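Local coordinates for protein methionyl-tRNA formyltransferase (Clostridium thermocellum, PDB 1ZGH) that probably transfers a formyl group from 10-formyltetrahydrofolate to the methionine amino group of initiator methionyl-tRNA, preparing it for bacterial translation initiation, at residues S55-T60 with E174-R179; N119-G124 with I215-G220; T128-I133 with N169-E174. All coordinates share one frame; numbering follows the deposited sequence.

How the interactions relate
Interactions 1 and 3 use consecutive parts of helix 156-178, sharing Glu174, and hold that one helix on the six-stranded mixed sheet of the formyltransferase domain. Their centres are about 14 Å apart: interaction 1 reaches the outermost strand 57-62, interaction 3 the antiparallel strand 127-134 near the other side. Interaction 2, about 33 Å from interaction 1 and 21 Å from interaction 3 between centres, joins the C-terminal region to the formyltransferase domain through helices 208-217 and 116-122. It touches interaction 3 directly, Leu120 CD1 meeting Thr128 OG1 at 3.9 Å. Along the chain, 55-60 comes first, then 119-124, 128-133, 169-174 continuing into 174-179, and finally 215-220.

Interaction 1 of 3, residues S55-T60 with E174-R179; sequences SKYNTT and ELLTKR
Tyr57 and Leu176 both turn CG anti to their own carbonyl carbon (chi1 -49° and -58°), and Leu176 then continues straight to CD1 (chi2 178°), which carries that methyl over the tyrosine ring. The contact is a CH-pi packing between an edge strand and a helix end in the Rossmann-like alpha/beta fold of the formyltransferase domain: strand 57-62 borders the mixed sheet, and helix 156-178 finishes beside it. CD1 of Leu176 lies 3.8 Å from the centroid of the Tyr57 ring, displaced somewhat toward the rim, with Tyr57 CZ its nearest ring atom at 3.7 Å. On the opposite face sits CB of Lys56, over the ring centre, so the aromatic is held between two aliphatic groups. A tyrosine suits this border position because its ring can bury against leucine while its hydroxyl reaches the Leu176-Thr177 stretch of the helix. The leucine side chain also touches Tyr80 on strand 80-83, so it packs on the sheet as well as on the ring. Thr177 flanks the phenol end, but its OG1 is hydrogen-bonded to Pro173 O one turn back in the helix. The helix ends here: Arg179 has left helical geometry with a positive phi, although its N still bonds to Leu175 O at 2.8 Å. At the phenol end, Tyr57 OH packs against Leu176 CB at 3.3 Å.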
ATOM      1  N   SER A  55     -14.046  -1.825  23.310  1.00 37.28           N
ATOM      2  CA  SER A  55     -13.968  -2.653  24.539  1.00 38.23           C
ATOM      3  C   SER A  55     -12.608  -3.331  24.701  1.00 38.04           C
ATOM      4  O   SER A  55     -12.166  -3.574  25.828  1.00 38.72           O
ATOM      5  CB  SER A  55     -15.067  -3.728  24.547  1.00 38.17           C
ATOM      6  OG  SER A  55     -14.900  -4.613  23.442  1.00 39.77           O
ATOM      7  N   LYS A  56     -11.962  -3.639  23.577  1.00 37.17           N
ATOM      8  CA  LYS A  56     -10.693  -4.385  23.575  1.00 36.70           C
ATOM      9  C   LYS A  56      -9.479  -3.468  23.470  1.00 35.96           C
ATOM     10  O   LYS A  56      -8.475  -3.705  24.134  1.00 36.02           O
ATOM     11  CB  LYS A  56     -10.633  -5.364  22.393  1.00 36.97           C
ATOM     12  CG  LYS A  56     -11.638  -6.512  22.430  1.00 37.87           C
ATOM     13  CD  LYS A  56     -11.655  -7.247  21.083  1.00 36.64           C
ATOM     14  N   TYR A  57      -9.564  -2.441  22.617  1.00 35.15           N
ATOM     15  CA  TYR A  57      -8.391  -1.621  22.255  1.00 34.21           C
ATOM     16  C   TYR A  57      -8.628  -0.138  22.507  1.00 32.66           C
ATOM     17  O   TYR A  57      -9.737   0.334  22.336  1.00 32.47           O
ATOM     18  CB  TYR A  57      -8.037  -1.859  20.777  1.00 34.47           C
ATOM     19  CG  TYR A  57      -7.952  -3.326  20.396  1.00 34.54           C
ATOM     20  CD1 TYR A  57      -8.726  -3.851  19.358  1.00 34.82           C
ATOM     21  CD2 TYR A  57      -7.104  -4.193  21.082  1.00 35.37           C
ATOM     22  CE1 TYR A  57      -8.654  -5.205  19.018  1.00 34.36           C
ATOM     23  CE2 TYR A  57      -7.033  -5.544  20.760  1.00 35.26           C
ATOM     24  CZ  TYR A  57      -7.814  -6.041  19.725  1.00 35.63           C
ATOM     25  OH  TYR A  57      -7.738  -7.373  19.402  1.00 36.56           O
ATOM     26  N   ASN A  58      -7.610   0.585  22.980  1.00 31.80           N
ATOM     27  CA  ASN A  58      -7.610   2.052  22.878  1.00 30.96           C
ATOM     28  C   ASN A  58      -6.819   2.326  21.624  1.00 30.25           C
ATOM     29  O   ASN A  58      -5.613   2.111  21.609  1.00 29.67           O
ATOM     30  CB  ASN A  58      -6.939   2.758  24.056  1.00 31.92           C
ATOM     31  CG  ASN A  58      -6.970   4.304  23.929  1.00 32.77           C
ATOM     32  OD1 ASN A  58      -7.472   4.860  22.954  1.00 42.76           O
ATOM     33  ND2 ASN A  58      -6.455   4.985  24.939  1.00 40.97           N
ATOM     34  N   THR A  59      -7.524   2.765  20.583  1.00 29.24           N
ATOM     35  CA  THR A  59      -6.963   2.975  19.262  1.00 28.70           C
ATOM     36  C   THR A  59      -6.720   4.468  19.032  1.00 28.12           C
ATOM     37  O   THR A  59      -7.636   5.283  19.154  1.00 27.48           O
ATOM     38  CB  THR A  59      -7.908   2.418  18.164  1.00 28.39           C
ATOM     39  OG1 THR A  59      -8.179   1.035  18.416  1.00 28.12           O
ATOM     40  CG2 THR A  59      -7.282   2.529  16.798  1.00 29.23           C
ATOM     41  N   THR A  60      -5.467   4.817  18.745  1.00 27.55           N
ATOM     42  CA  THR A  60      -5.110   6.165  18.288  1.00 27.10           C
ATOM     43  C   THR A  60      -4.825   6.120  16.780  1.00 26.16           C
ATOM     44  O   THR A  60      -3.989   5.341  16.339  1.00 23.64           O
ATOM     45  CB  THR A  60      -3.883   6.696  19.096  1.00 27.57           C
ATOM     46  OG1 THR A  60      -4.165   6.603  20.484  1.00 29.61           O
ATOM     47  CG2 THR A  60      -3.554   8.155  18.777  1.00 27.99           C
ATOM     48  N   GLU A 174      -6.435 -10.856  13.774  1.00 31.34           N
ATOM     49  CA  GLU A 174      -5.611 -12.045  14.029  1.00 32.19           C
ATOM     50  C   GLU A 174      -4.311 -11.701  14.750  1.00 31.68           C
ATOM     51  O   GLU A 174      -3.955 -12.330  15.772  1.00 30.88           O
ATOM     52  CB  GLU A 174      -5.290 -12.775  12.721  1.00 33.15           C
ATOM     53  CG  GLU A 174      -4.155 -13.799  12.871  1.00 36.91           C
ATOM     54  CD  GLU A 174      -4.563 -15.173  12.417  1.00 41.95           C
ATOM     55  OE1 GLU A 174      -3.906 -15.725  11.504  1.00 44.76           O
ATOM     56  OE2 GLU A 174      -5.543 -15.698  12.990  1.00 45.61           O
ATOM     57  N   LEU A 175      -3.595 -10.720  14.215  1.00 31.02           N
ATOM     58  CA  LEU A 175      -2.374 -10.223  14.860  1.00 31.46           C
ATOM     59  C   LEU A 175      -2.565  -9.834  16.328  1.00 30.86           C
ATOM     60  O   LEU A 175      -1.783 -10.264  17.185  1.00 30.54           O
ATOM     61  CB  LEU A 175      -1.802  -9.020  14.113  1.00 31.14           C
ATOM     62  CG  LEU A 175      -0.465  -8.497  14.659  1.00 32.06           C
ATOM     63  CD1 LEU A 175       0.664  -9.393  14.221  1.00 33.57           C
ATOM     64  CD2 LEU A 175      -0.212  -7.066  14.188  1.00 33.71           C
ATOM     65  N   LEU A 176      -3.568  -9.007  16.614  1.00 30.56           N
ATOM     66  CA  LEU A 176      -3.789  -8.507  17.992  1.00 31.31           C
ATOM     67  C   LEU A 176      -4.302  -9.621  18.916  1.00 31.60           C
ATOM     68  O   LEU A 176      -4.058  -9.596  20.112  1.00 31.05           O
ATOM     69  CB  LEU A 176      -4.745  -7.295  18.010  1.00 31.13           C
ATOM     70  CG  LEU A 176      -4.325  -6.064  17.170  1.00 30.75           C
ATOM     71  CD1 LEU A 176      -5.366  -4.931  17.217  1.00 29.14           C
ATOM     72  CD2 LEU A 176      -2.958  -5.546  17.598  1.00 29.25           C
ATOM     73  N   THR A 177      -4.986 -10.611  18.347  1.00 32.35           N
ATOM     74  CA  THR A 177      -5.548 -11.702  19.137  1.00 32.70           C
ATOM     75  C   THR A 177      -4.559 -12.834  19.392  1.00 33.02           C
ATOM     76  O   THR A 177      -4.402 -13.275  20.539  1.00 31.98           O
ATOM     77  CB  THR A 177      -6.810 -12.277  18.498  1.00 32.59           C
ATOM     78  OG1 THR A 177      -7.747 -11.220  18.299  1.00 33.92           O
ATOM     79  CG2 THR A 177      -7.442 -13.316  19.416  1.00 34.15           C
ATOM     80  N   LYS A 178      -3.920 -13.316  18.339  1.00 32.95           N
ATOM     81  CA  LYS A 178      -2.974 -14.405  18.474  1.00 34.62           C
ATOM     82  C   LYS A 178      -1.585 -13.933  18.895  1.00 34.45           C
ATOM     83  O   LYS A 178      -0.835 -14.696  19.497  1.00 33.99           O
ATOM     84  CB  LYS A 178      -2.874 -15.186  17.179  1.00 34.59           C
ATOM     85  CG  LYS A 178      -4.189 -15.809  16.748  1.00 37.25           C
ATOM     86  CD  LYS A 178      -3.979 -16.658  15.500  1.00 37.64           C
ATOM     87  CE  LYS A 178      -4.992 -17.797  15.379  1.00 40.78           C
ATOM     88  NZ  LYS A 178      -4.523 -18.873  14.423  1.00 40.95           N
ATOM     89  N   ARG A 179      -1.245 -12.685  18.572  1.00 34.61           N
ATOM     90  CA  ARG A 179       0.068 -12.115  18.895  1.00 35.21           C
ATOM     91  C   ARG A 179       1.200 -13.060  18.459  1.00 34.61           C
ATOM     92  O   ARG A 179       2.024 -13.472  19.272  1.00 33.77           O
ATOM     93  CB  ARG A 179       0.145 -11.756  20.395  1.00 35.34           C
ATOM     94  CG  ARG A 179      -0.859 -10.674  20.796  1.00 36.03           C
ATOM     95  CD  ARG A 179      -0.937 -10.398  22.282  1.00 38.98           C
ATOM     96  NE  ARG A 179       0.375 -10.179  22.906  1.00 44.14           N
ATOM     97  CZ  ARG A 179       1.023 -11.054  23.688  1.00 45.22           C
ATOM     98  NH1 ARG A 179       0.502 -12.249  23.989  1.00 47.19           N
ATOM     99  NH2 ARG A 179       2.216 -10.731  24.189  1.00 45.72           N
TER

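Interaction 2 of 3, residues N119-G124 with I215-G220; sequences NLIERG and IRMLDG
One face of the Arg216 guanidinium is covered by Ile121, whose CD1 sits 3.7 Å from Arg216 NH1 while its CG2 lies 3.7 Å from Arg216 NH2, so that the two methyls spread across the flat group. The contact is a helix-helix packing between the ends of helix 116-122, in the formyltransferase domain, and helix 208-217, in the C-terminal region. The nitrogens of the guanidinium find polar partners: NH1 donates to the carbonyl oxygens of Leu152 and Gly154, and NE forms a salt bridge with Asp213. These bonds should fix the rotation of the plane and satisfy a buried charge, which lets an arginine serve here as a flat surface for isoleucine. Met217, a selenomethionine, completes the apolar side: its CB meets Ile121 CD1 at 3.7 Å, and the two side chains run past each other in opposite directions. CG of Met217 stands between its backbone N and carbonyl carbon (chi1 83°), and the extended chain beyond it takes CE to Glu122 CG, 4.1 Å away. Glu122, exposed at the margin of the contact, forms a salt bridge with Arg195 through its carboxylate. A Schellman motif closes the first helix, with Gly124 at the positive-phi position that glycine readily accepts. A second guanidinium, that of Arg123, receives Asn119 O at its edge and in its plane, where Arg123 NH1 donates to that oxygen at 2.9 Å.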
ATOM      1  N   ASN A 119       4.791  -2.166  -9.700  1.00 27.32           N
ATOM      2  CA  ASN A 119       5.838  -3.143 -10.008  1.00 27.36           C
ATOM      3  C   ASN A 119       5.276  -4.566 -10.267  1.00 27.24           C
ATOM      4  O   ASN A 119       5.750  -5.276 -11.168  1.00 25.07           O
ATOM      5  CB  ASN A 119       6.883  -3.153  -8.916  1.00 27.35           C
ATOM      6  CG  ASN A 119       7.976  -2.119  -9.146  1.00 28.90           C
ATOM      7  OD1 ASN A 119       8.690  -2.168 -10.175  1.00 32.39           O
ATOM      8  ND2 ASN A 119       8.128  -1.192  -8.206  1.00 27.10           N
ATOM      9  N   LEU A 120       4.221  -4.943  -9.530  1.00 26.25           N
ATOM     10  CA  LEU A 120       3.558  -6.251  -9.727  1.00 26.85           C
ATOM     11  C   LEU A 120       2.770  -6.321 -11.055  1.00 27.10           C
ATOM     12  O   LEU A 120       2.877  -7.298 -11.785  1.00 26.75           O
ATOM     13  CB  LEU A 120       2.604  -6.542  -8.561  1.00 26.28           C
ATOM     14  CG  LEU A 120       3.307  -6.830  -7.224  1.00 26.94           C
ATOM     15  CD1 LEU A 120       2.285  -6.654  -6.076  1.00 26.30           C
ATOM     16  CD2 LEU A 120       3.928  -8.217  -7.224  1.00 28.06           C
ATOM     17  N   ILE A 121       1.966  -5.286 -11.323  1.00 27.80           N
ATOM     18  CA  ILE A 121       1.148  -5.212 -12.540  1.00 28.66           C
ATOM     19  C   ILE A 121       2.016  -5.104 -13.795  1.00 29.59           C
ATOM     20  O   ILE A 121       1.780  -5.863 -14.738  1.00 30.00           O
ATOM     21  CB  ILE A 121       0.069  -4.129 -12.480  1.00 28.62           C
ATOM     22  CG1 ILE A 121      -0.960  -4.507 -11.413  1.00 28.04           C
ATOM     23  CG2 ILE A 121      -0.666  -3.965 -13.881  1.00 29.00           C
ATOM     24  CD1 ILE A 121      -2.055  -3.463 -11.196  1.00 29.40           C
ATOM     25  N   GLU A 122       3.063  -4.271 -13.787  1.00 30.39           N
ATOM     26  CA  GLU A 122       4.108  -4.336 -14.858  1.00 31.23           C
ATOM     27  C   GLU A 122       4.647  -5.718 -15.140  1.00 30.83           C
ATOM     28  O   GLU A 122       5.003  -6.049 -16.288  1.00 32.26           O
ATOM     29  CB  GLU A 122       5.309  -3.474 -14.494  1.00 30.94           C
ATOM     30  CG  GLU A 122       5.103  -2.015 -14.717  1.00 35.21           C
ATOM     31  CD  GLU A 122       6.404  -1.251 -14.509  1.00 36.82           C
ATOM     32  OE1 GLU A 122       7.411  -1.552 -15.215  1.00 43.10           O
ATOM     33  OE2 GLU A 122       6.427  -0.387 -13.611  1.00 46.94           O
ATOM     34  N   ARG A 123       4.834  -6.514 -14.099  1.00 29.62           N
ATOM     35  CA  ARG A 123       5.352  -7.846 -14.275  1.00 29.84           C
ATOM     36  C   ARG A 123       4.263  -8.855 -14.717  1.00 30.04           C
ATOM     37  O   ARG A 123       4.528 -10.030 -14.747  1.00 31.15           O
ATOM     38  CB  ARG A 123       6.083  -8.309 -13.025  1.00 28.69           C
ATOM     39  CG  ARG A 123       7.418  -7.573 -12.818  1.00 28.57           C
ATOM     40  CD  ARG A 123       8.011  -7.793 -11.453  1.00 29.77           C
ATOM     41  NE  ARG A 123       9.342  -7.196 -11.330  1.00 30.88           N
ATOM     42  CZ  ARG A 123       9.586  -5.886 -11.306  1.00 30.05           C
ATOM     43  NH1 ARG A 123       8.604  -5.006 -11.361  1.00 28.20           N
ATOM     44  NH2 ARG A 123      10.832  -5.451 -11.195  1.00 31.94           N
ATOM     45  N   GLY A 124       3.062  -8.392 -15.050  1.00 30.17           N
ATOM     46  CA  GLY A 124       1.965  -9.287 -15.435  1.00 30.03           C
ATOM     47  C   GLY A 124       1.422 -10.183 -14.318  1.00 30.01           C
ATOM     48  O   GLY A 124       0.831 -11.246 -14.598  1.00 30.64           O
ATOM     49  N   ILE A 215      -2.972   2.450 -17.368  1.00 28.01           N
ATOM     50  CA  ILE A 215      -4.054   3.313 -16.955  1.00 27.77           C
ATOM     51  C   ILE A 215      -4.673   2.865 -15.618  1.00 28.52           C
ATOM     52  O   ILE A 215      -4.779   3.678 -14.677  1.00 28.72           O
ATOM     53  CB  ILE A 215      -5.163   3.436 -18.019  1.00 27.52           C
ATOM     54  CG1 ILE A 215      -4.584   4.005 -19.327  1.00 27.07           C
ATOM     55  CG2 ILE A 215      -6.315   4.320 -17.452  1.00 28.25           C
ATOM     56  CD1 ILE A 215      -5.570   3.946 -20.472  1.00 27.56           C
ATOM     57  N   ARG A 216      -5.042   1.589 -15.509  1.00 27.28           N
ATOM     58  CA  ARG A 216      -5.683   1.120 -14.280  1.00 27.44           C
ATOM     59  C   ARG A 216      -4.760   1.161 -13.036  1.00 26.14           C
ATOM     60  O   ARG A 216      -5.237   1.472 -11.957  1.00 25.23           O
ATOM     61  CB  ARG A 216      -6.258  -0.275 -14.426  1.00 26.57           C
ATOM     62  CG  ARG A 216      -5.251  -1.432 -14.336  1.00 27.92           C
ATOM     63  CD  ARG A 216      -5.930  -2.681 -14.827  1.00 28.08           C
ATOM     64  NE  ARG A 216      -5.028  -3.823 -14.959  1.00 27.57           N
ATOM     65  CZ  ARG A 216      -4.707  -4.661 -13.982  1.00 24.95           C
ATOM     66  NH1 ARG A 216      -5.210  -4.546 -12.750  1.00 23.40           N
ATOM     67  NH2 ARG A 216      -3.915  -5.663 -14.255  1.00 25.18           N
HETATM   68  N   MSE A 217      -3.475   0.857 -13.223  1.00 26.01           N
HETATM   69  CA  MSE A 217      -2.524   0.718 -12.111  1.00 28.05           C
HETATM   70  C   MSE A 217      -2.164   2.085 -11.528  1.00 27.76           C
HETATM   71  O   MSE A 217      -1.703   2.149 -10.402  1.00 25.62           O
HETATM   72  CB  MSE A 217      -1.261  -0.039 -12.499  1.00 27.89           C
HETATM   73  CG  MSE A 217      -0.172   0.800 -13.190  1.00 28.50           C
HETATM   74 SE   MSE A 217       1.285  -0.297 -13.870  1.00 37.50          SE
HETATM   75  CE  MSE A 217       2.621   1.208 -14.250  1.00 31.59           C
ATOM     76  N   LEU A 218      -2.396   3.153 -12.301  1.00 27.94           N
ATOM     77  CA  LEU A 218      -2.220   4.535 -11.855  1.00 28.40           C
ATOM     78  C   LEU A 218      -3.495   5.334 -11.531  1.00 29.25           C
ATOM     79  O   LEU A 218      -3.414   6.541 -11.224  1.00 30.59           O
ATOM     80  CB  LEU A 218      -1.358   5.271 -12.887  1.00 29.43           C
ATOM     81  CG  LEU A 218       0.031   4.652 -13.050  1.00 27.33           C
ATOM     82  CD1 LEU A 218       0.680   5.049 -14.373  1.00 28.86           C
ATOM     83  CD2 LEU A 218       0.921   4.968 -11.894  1.00 29.89           C
ATOM     84  N   ASP A 219      -4.654   4.657 -11.582  1.00 28.59           N
ATOM     85  CA  ASP A 219      -5.965   5.217 -11.368  1.00 28.19           C
ATOM     86  C   ASP A 219      -6.367   5.024  -9.907  1.00 28.13           C
ATOM     87  O   ASP A 219      -7.054   4.069  -9.532  1.00 28.87           O
ATOM     88  CB  ASP A 219      -6.929   4.591 -12.365  1.00 28.36           C
ATOM     89  CG  ASP A 219      -8.294   5.245 -12.401  1.00 30.88           C
ATOM     90  OD1 ASP A 219      -8.587   6.212 -11.626  1.00 28.63           O
ATOM     91  OD2 ASP A 219      -9.131   4.752 -13.196  1.00 27.09           O
ATOM     92  N   GLY A 220      -5.932   5.967  -9.074  1.00 28.63           N
ATOM     93  CA  GLY A 220      -6.273   5.937  -7.652  1.00 29.61           C
ATOM     94  C   GLY A 220      -5.854   7.201  -6.931  1.00 29.85           C
ATOM     95  O   GLY A 220      -4.988   7.930  -7.406  1.00 29.97           O
TER

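Interaction 3 of 3, residues T128-I133 with N169-E174; sequences TKISAI and NDMIPE
In the Rossmann-like alpha/beta fold of the formyltransferase domain, helix 156-178 packs on the sheet, and here Met171 meets Ile130 and Ala132 of antiparallel strand 127-134. Residues alternate along a strand, so Ile130 and Ala132 both point their CB atoms at the helix, whereas Ser131 between them points away and hydrogen-bonds through OG to Thr106 O. Met171, a selenomethionine, touches both strand residues. Its SE rests on Ile130 CG2 at 3.7 Å, the two side chains meeting at a slant; a beta-branched isoleucine suits the strand and offers CG2 to the selenium. The chain then bends at its last torsion (chi3 85°), bringing CE against the strand backbone, where it comes 3.4 Å from Ile130 O and 3.9 Å from Ala132 CB. A long, flexible side chain suits this place, since it can reach from the helix to the strand backbone, and the small alanine allows the methyl to settle close to the strand. On the helix, the turn at 169-171 is wider than usual, and a kink follows where Pro173 N has no bond to the turn before. Regular helical bonding is seen again at Glu174 N, which reaches Asp170 O at 3.2 Å. Around the contact, Phe103 of the adjoining strand 100-104 touches Ile130, Ala132 and Met171, Ile166 of the same helix packs on Ile130 and Met171, and Arg148 of neighbouring strand 144-151 touches Met171 and forms salt bridges with Asp170 and Glu174.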
ATOM      1  N   THR A 128      -1.047 -11.791  -5.602  1.00 25.82           N
ATOM      2  CA  THR A 128       0.114 -11.584  -4.735  1.00 25.71           C
ATOM      3  C   THR A 128      -0.258 -12.013  -3.310  1.00 26.13           C
ATOM      4  O   THR A 128      -1.323 -12.605  -3.094  1.00 26.79           O
ATOM      5  CB  THR A 128       0.592 -10.095  -4.801  1.00 25.16           C
ATOM      6  OG1 THR A 128       1.828  -9.934  -4.101  1.00 24.27           O
ATOM      7  CG2 THR A 128      -0.442  -9.117  -4.250  1.00 26.36           C
ATOM      8  N   LYS A 129       0.605 -11.725  -2.348  1.00 26.55           N
ATOM      9  CA  LYS A 129       0.265 -11.886  -0.938  1.00 26.96           C
ATOM     10  C   LYS A 129       0.519 -10.560  -0.234  1.00 26.66           C
ATOM     11  O   LYS A 129       1.369  -9.778  -0.652  1.00 26.34           O
ATOM     12  CB  LYS A 129       1.075 -13.015  -0.299  1.00 27.74           C
ATOM     13  CG  LYS A 129       0.658 -14.416  -0.760  1.00 28.48           C
ATOM     14  CD  LYS A 129       1.139 -15.465   0.176  1.00 29.72           C
ATOM     15  CE  LYS A 129       1.085 -16.879  -0.431  1.00 32.99           C
ATOM     16  NZ  LYS A 129      -0.248 -17.158  -1.020  1.00 35.99           N
ATOM     17  N   ILE A 130      -0.264 -10.287   0.798  1.00 26.52           N
ATOM     18  CA  ILE A 130       0.010  -9.199   1.716  1.00 26.45           C
ATOM     19  C   ILE A 130       0.791  -9.813   2.881  1.00 27.14           C
ATOM     20  O   ILE A 130       0.299 -10.749   3.509  1.00 27.43           O
ATOM     21  CB  ILE A 130      -1.307  -8.555   2.236  1.00 27.21           C
ATOM     22  CG1 ILE A 130      -2.194  -8.139   1.049  1.00 25.82           C
ATOM     23  CG2 ILE A 130      -1.009  -7.363   3.165  1.00 26.92           C
ATOM     24  CD1 ILE A 130      -3.580  -7.641   1.463  1.00 27.90           C
ATOM     25  N   SER A 131       2.019  -9.333   3.113  1.00 26.62           N
ATOM     26  CA  SER A 131       2.855  -9.761   4.211  1.00 26.50           C
ATOM     27  C   SER A 131       2.842  -8.720   5.331  1.00 26.87           C
ATOM     28  O   SER A 131       3.187  -7.541   5.120  1.00 27.27           O
ATOM     29  CB  SER A 131       4.307  -9.977   3.765  1.00 26.94           C
ATOM     30  OG  SER A 131       4.395 -10.808   2.641  1.00 25.37           O
ATOM     31  N   ALA A 132       2.443  -9.159   6.523  1.00 26.39           N
ATOM     32  CA  ALA A 132       2.582  -8.338   7.727  1.00 26.07           C
ATOM     33  C   ALA A 132       3.993  -8.581   8.257  1.00 26.48           C
ATOM     34  O   ALA A 132       4.366  -9.735   8.540  1.00 25.28           O
ATOM     35  CB  ALA A 132       1.525  -8.700   8.745  1.00 25.32           C
ATOM     36  N   ILE A 133       4.784  -7.507   8.350  1.00 27.32           N
ATOM     37  CA  ILE A 133       6.184  -7.590   8.776  1.00 28.00           C
ATOM     38  C   ILE A 133       6.550  -6.589   9.857  1.00 27.92           C
ATOM     39  O   ILE A 133       5.963  -5.513   9.950  1.00 27.61           O
ATOM     40  CB  ILE A 133       7.159  -7.374   7.602  1.00 28.41           C
ATOM     41  CG1 ILE A 133       7.104  -5.924   7.103  1.00 29.02           C
ATOM     42  CG2 ILE A 133       6.833  -8.352   6.486  1.00 29.13           C
ATOM     43  CD1 ILE A 133       8.091  -5.619   5.998  1.00 30.86           C
ATOM     44  N   ASN A 169     -10.113  -6.417   8.334  1.00 28.44           N
ATOM     45  CA  ASN A 169     -11.134  -7.394   8.760  1.00 30.01           C
ATOM     46  C   ASN A 169     -10.526  -8.721   9.172  1.00 30.02           C
ATOM     47  O   ASN A 169     -11.090  -9.408  10.003  1.00 30.02           O
ATOM     48  CB  ASN A 169     -12.181  -7.611   7.669  1.00 30.76           C
ATOM     49  CG  ASN A 169     -13.070  -6.374   7.437  1.00 33.85           C
ATOM     50  OD1 ASN A 169     -12.954  -5.348   8.121  1.00 36.27           O
ATOM     51  ND2 ASN A 169     -13.982  -6.493   6.490  1.00 35.84           N
ATOM     52  N   ASP A 170      -9.353  -9.057   8.638  1.00 30.40           N
ATOM     53  CA  ASP A 170      -8.732 -10.369   8.872  1.00 31.07           C
ATOM     54  C   ASP A 170      -7.380 -10.251   9.582  1.00 30.45           C
ATOM     55  O   ASP A 170      -7.206 -10.798  10.678  1.00 30.13           O
ATOM     56  CB  ASP A 170      -8.594 -11.097   7.531  1.00 32.18           C
ATOM     57  CG  ASP A 170      -7.899 -12.455   7.643  1.00 35.54           C
ATOM     58  OD1 ASP A 170      -7.669 -13.071   6.572  1.00 38.37           O
ATOM     59  OD2 ASP A 170      -7.591 -12.923   8.775  1.00 41.14           O
HETATM   60  N   MSE A 171      -6.441  -9.515   8.997  1.00 29.15           N
HETATM   61  CA  MSE A 171      -5.068  -9.529   9.481  1.00 30.12           C
HETATM   62  C   MSE A 171      -4.852  -8.844  10.846  1.00 29.26           C
HETATM   63  O   MSE A 171      -4.226  -9.434  11.730  1.00 28.16           O
HETATM   64  CB  MSE A 171      -4.110  -8.980   8.426  1.00 29.45           C
HETATM   65  CG  MSE A 171      -4.177  -9.768   7.125  1.00 30.36           C
HETATM   66 SE   MSE A 171      -2.883  -9.144   5.824  1.00 36.36          SE
HETATM   67  CE  MSE A 171      -1.299 -10.170   6.409  1.00 32.30           C
ATOM     68  N   ILE A 172      -5.338  -7.617  10.997  1.00 29.06           N
ATOM     69  CA  ILE A 172      -5.212  -6.887  12.240  1.00 29.07           C
ATOM     70  C   ILE A 172      -5.876  -7.642  13.417  1.00 29.03           C
ATOM     71  O   ILE A 172      -5.217  -7.881  14.409  1.00 28.15           O
ATOM     72  CB  ILE A 172      -5.629  -5.391  12.108  1.00 28.36           C
ATOM     73  CG1 ILE A 172      -4.530  -4.641  11.328  1.00 28.41           C
ATOM     74  CG2 ILE A 172      -5.762  -4.726  13.495  1.00 29.95           C
ATOM     75  CD1 ILE A 172      -4.808  -3.176  11.039  1.00 29.42           C
ATOM     76  N   PRO A 173      -7.147  -8.065  13.293  1.00 29.89           N
ATOM     77  CA  PRO A 173      -7.743  -8.884  14.372  1.00 30.18           C
ATOM     78  C   PRO A 173      -6.946 -10.141  14.762  1.00 30.67           C
ATOM     79  O   PRO A 173      -6.809 -10.454  15.955  1.00 30.56           O
ATOM     80  CB  PRO A 173      -9.109  -9.267  13.803  1.00 30.46           C
ATOM     81  CG  PRO A 173      -9.425  -8.161  12.870  1.00 30.10           C
ATOM     82  CD  PRO A 173      -8.117  -7.824  12.214  1.00 29.96           C
ATOM     83  N   GLU A 174      -6.435 -10.856  13.774  1.00 31.34           N
ATOM     84  CA  GLU A 174      -5.611 -12.045  14.029  1.00 32.19           C
ATOM     85  C   GLU A 174      -4.311 -11.701  14.750  1.00 31.68           C
ATOM     86  O   GLU A 174      -3.955 -12.330  15.772  1.00 30.88           O
ATOM     87  CB  GLU A 174      -5.290 -12.775  12.721  1.00 33.15           C
ATOM     88  CG  GLU A 174      -4.155 -13.799  12.871  1.00 36.91           C
ATOM     89  CD  GLU A 174      -4.563 -15.173  12.417  1.00 41.95           C
ATOM     90  OE1 GLU A 174      -3.906 -15.725  11.504  1.00 44.76           O
ATOM     91  OE2 GLU A 174      -5.543 -15.698  12.990  1.00 45.61           O
TER